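Side-chain contact in sensory transduction histidine kinase, putative (Borrelia burgdorferi, PDB 5BWJ), which probably senses small molecules through a periplasmic Venus flytrap domain and relays the signal to a cytoplasmic kinase that phosphorylates histidine with ATP: residues B[142-147]-B[160-165]. Residues are numbered along the deposited sequence; the frame is centred on the assembly and turned at random.
Sequences ELVLAL and KTLHYI
Leu162 O is the polar atom that comes closest to the partner helix, and what it meets there is a methyl: Val144 CG2 lies 3.8 Å from it, well off the line of the carbonyl, a van der Waals contact with an angle of about 115° at the oxygen. The remaining touches are all between hydrocarbon groups. Leu162 supplies both of its methyls: Leu143 CD2 stands over the fork of its isobutyl group, 3.9 Å from Leu162 CD1 and equally far from Leu162 CD2. The latter methyl also serves Val144, lying 4.0 Å from Val144 CG2, and so is shared by two successive residues of the 142-147 segment. A first torsion of -63° sets Leu162 CG opposite its own carbonyl carbon and carries the end of the side chain nearer the other helix than its CB bond alone would. In Val144 the same anti position is taken by CG2, the branch that does the touching; its third neighbour is Ile165 CB at 4.4 Å. The axes of the short helical segments 142-147 and 161-165 approach to 9.9 Å and cross at -61°. The two segments bury 184 Å² between them. The patch centres on Val144 and Leu162, whose CA atoms are 6.7 Å apart. Helix 140-148 links strands 134-137 and 154-156, each of which pairs in parallel with strand 114-117 between them, as in a beta-alpha-beta crossover that steps over one strand. Leu143 and Val144 also rest on Ile155 of strand 154-156. Helix 161-169 follows that unit, and its His163 and Tyr164 meet residues of the second subunit. With all four touching side chains buried and aliphatic, cohesion between the helices comes from dispersion and solvent exclusion, with shape rather than directed bonds setting their fit.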
loop_
_atom_site.group_PDB
_atom_site.type_symbol
_atom_site.label_atom_id
_atom_site.label_comp_id
_atom_site.label_asym_id
_atom_site.label_seq_id
_atom_site.Cartn_x
_atom_site.Cartn_y
_atom_site.Cartn_z
ATOM N N GLU B 142 -6.037 17.688 7.293
ATOM C CA GLU B 142 -5.948 18.468 8.522
ATOM C C GLU B 142 -4.879 17.892 9.442
ATOM O O GLU B 142 -4.131 18.632 10.081
ATOM C CB GLU B 142 -7.298 18.494 9.238
ATOM C CG GLU B 142 -7.271 19.178 10.599
ATOM C CD GLU B 142 -8.616 19.132 11.296
ATOM O OE1 GLU B 142 -9.643 18.991 10.598
ATOM O OE2 GLU B 142 -8.646 19.229 12.541
ATOM N N LEU B 143 -4.815 16.565 9.503
ATOM C CA LEU B 143 -3.892 15.881 10.398
ATOM C C LEU B 143 -2.443 16.185 10.046
ATOM O O LEU B 143 -1.646 16.539 10.916
ATOM C CB LEU B 143 -4.128 14.368 10.355
ATOM C CG LEU B 143 -3.150 13.522 11.176
ATOM C CD1 LEU B 143 -3.183 13.926 12.644
ATOM C CD2 LEU B 143 -3.463 12.042 11.023
ATOM N N VAL B 144 -2.103 16.041 8.771
ATOM C CA VAL B 144 -0.733 16.251 8.331
ATOM C C VAL B 144 -0.361 17.730 8.436
ATOM O O VAL B 144 0.796 18.068 8.693
ATOM C CB VAL B 144 -0.528 15.755 6.890
ATOM C CG1 VAL B 144 0.898 15.994 6.440
ATOM C CG2 VAL B 144 -0.847 14.272 6.794
ATOM N N LEU B 145 -1.341 18.607 8.247
ATOM C CA LEU B 145 -1.108 20.040 8.383
ATOM C C LEU B 145 -0.743 20.397 9.820
ATOM O O LEU B 145 0.082 21.279 10.056
ATOM C CB LEU B 145 -2.341 20.831 7.940
ATOM C CG LEU B 145 -2.510 20.982 6.427
ATOM C CD1 LEU B 145 -3.919 21.441 6.087
ATOM C CD2 LEU B 145 -1.483 21.956 5.868
ATOM N N ALA B 146 -1.357 19.705 10.775
ATOM C CA ALA B 146 -1.085 19.949 12.187
ATOM C C ALA B 146 0.365 19.617 12.518
ATOM O O ALA B 146 1.004 20.309 13.311
ATOM C CB ALA B 146 -2.029 19.136 13.060
ATOM N N LEU B 147 0.878 18.554 11.906
ATOM C CA LEU B 147 2.268 18.161 12.096
ATOM C C LEU B 147 3.193 19.189 11.460
ATOM O O LEU B 147 4.164 19.630 12.074
ATOM C CB LEU B 147 2.529 16.775 11.497
ATOM C CG LEU B 147 3.958 16.244 11.629
ATOM C CD1 LEU B 147 4.315 16.005 13.089
ATOM C CD2 LEU B 147 4.139 14.969 10.818
ATOM N N LYS B 160 0.531 4.688 3.878
ATOM C CA LYS B 160 0.667 5.199 2.516
ATOM C C LYS B 160 0.052 6.587 2.344
ATOM O O LYS B 160 0.649 7.458 1.714
ATOM C CB LYS B 160 0.030 4.223 1.521
ATOM C CG LYS B 160 0.808 2.926 1.353
ATOM C CD LYS B 160 0.095 1.949 0.432
ATOM C CE LYS B 160 0.854 0.632 0.337
ATOM N NZ LYS B 160 0.103 -0.396 -0.435
ATOM N N THR B 161 -1.133 6.796 2.909
ATOM C CA THR B 161 -1.897 8.015 2.643
ATOM C C THR B 161 -1.315 9.246 3.334
ATOM O O THR B 161 -1.146 10.293 2.706
ATOM C CB THR B 161 -3.369 7.861 3.077
ATOM O OG1 THR B 161 -3.947 6.729 2.418
ATOM C CG2 THR B 161 -4.175 9.112 2.718
ATOM N N LEU B 162 -1.030 9.131 4.627
ATOM C CA LEU B 162 -0.492 10.262 5.374
ATOM C C LEU B 162 0.865 10.658 4.816
ATOM O O LEU B 162 1.197 11.843 4.728
ATOM C CB LEU B 162 -0.376 9.927 6.861
ATOM C CG LEU B 162 -1.687 9.621 7.587
ATOM C CD1 LEU B 162 -1.419 9.409 9.065
ATOM C CD2 LEU B 162 -2.717 10.730 7.381
ATOM N N HIS B 163 1.639 9.653 4.427
ATOM C CA HIS B 163 2.958 9.880 3.865
ATOM C C HIS B 163 2.867 10.549 2.499
ATOM O O HIS B 163 3.648 11.449 2.188
ATOM C CB HIS B 163 3.717 8.562 3.749
ATOM C CG HIS B 163 5.139 8.731 3.323
ATOM N ND1 HIS B 163 6.166 8.897 4.226
ATOM C CD2 HIS B 163 5.702 8.784 2.094
ATOM C CE1 HIS B 163 7.305 9.034 3.570
ATOM N NE2 HIS B 163 7.050 8.970 2.276
ATOM N N TYR B 164 1.917 10.101 1.684
ATOM C CA TYR B 164 1.721 10.678 0.361
ATOM C C TYR B 164 1.398 12.167 0.446
ATOM O O TYR B 164 2.019 12.982 -0.235
ATOM C CB TYR B 164 0.597 9.960 -0.389
ATOM C CG TYR B 164 0.070 10.770 -1.554
ATOM C CD1 TYR B 164 0.754 10.810 -2.762
ATOM C CD2 TYR B 164 -1.099 11.511 -1.439
ATOM C CE1 TYR B 164 0.285 11.559 -3.828
ATOM C CE2 TYR B 164 -1.577 12.263 -2.501
ATOM C CZ TYR B 164 -0.880 12.283 -3.691
ATOM O OH TYR B 164 -1.350 13.026 -4.751
ATOM N N ILE B 165 0.421 12.510 1.280
ATOM C CA ILE B 165 -0.041 13.890 1.396
ATOM C C ILE B 165 1.095 14.803 1.839
ATOM O O ILE B 165 1.344 15.834 1.217
ATOM C CB ILE B 165 -1.218 14.011 2.387
ATOM C CG1 ILE B 165 -2.416 13.211 1.876
ATOM C CG2 ILE B 165 -1.628 15.476 2.568
ATOM C CD1 ILE B 165 -3.511 13.018 2.903
#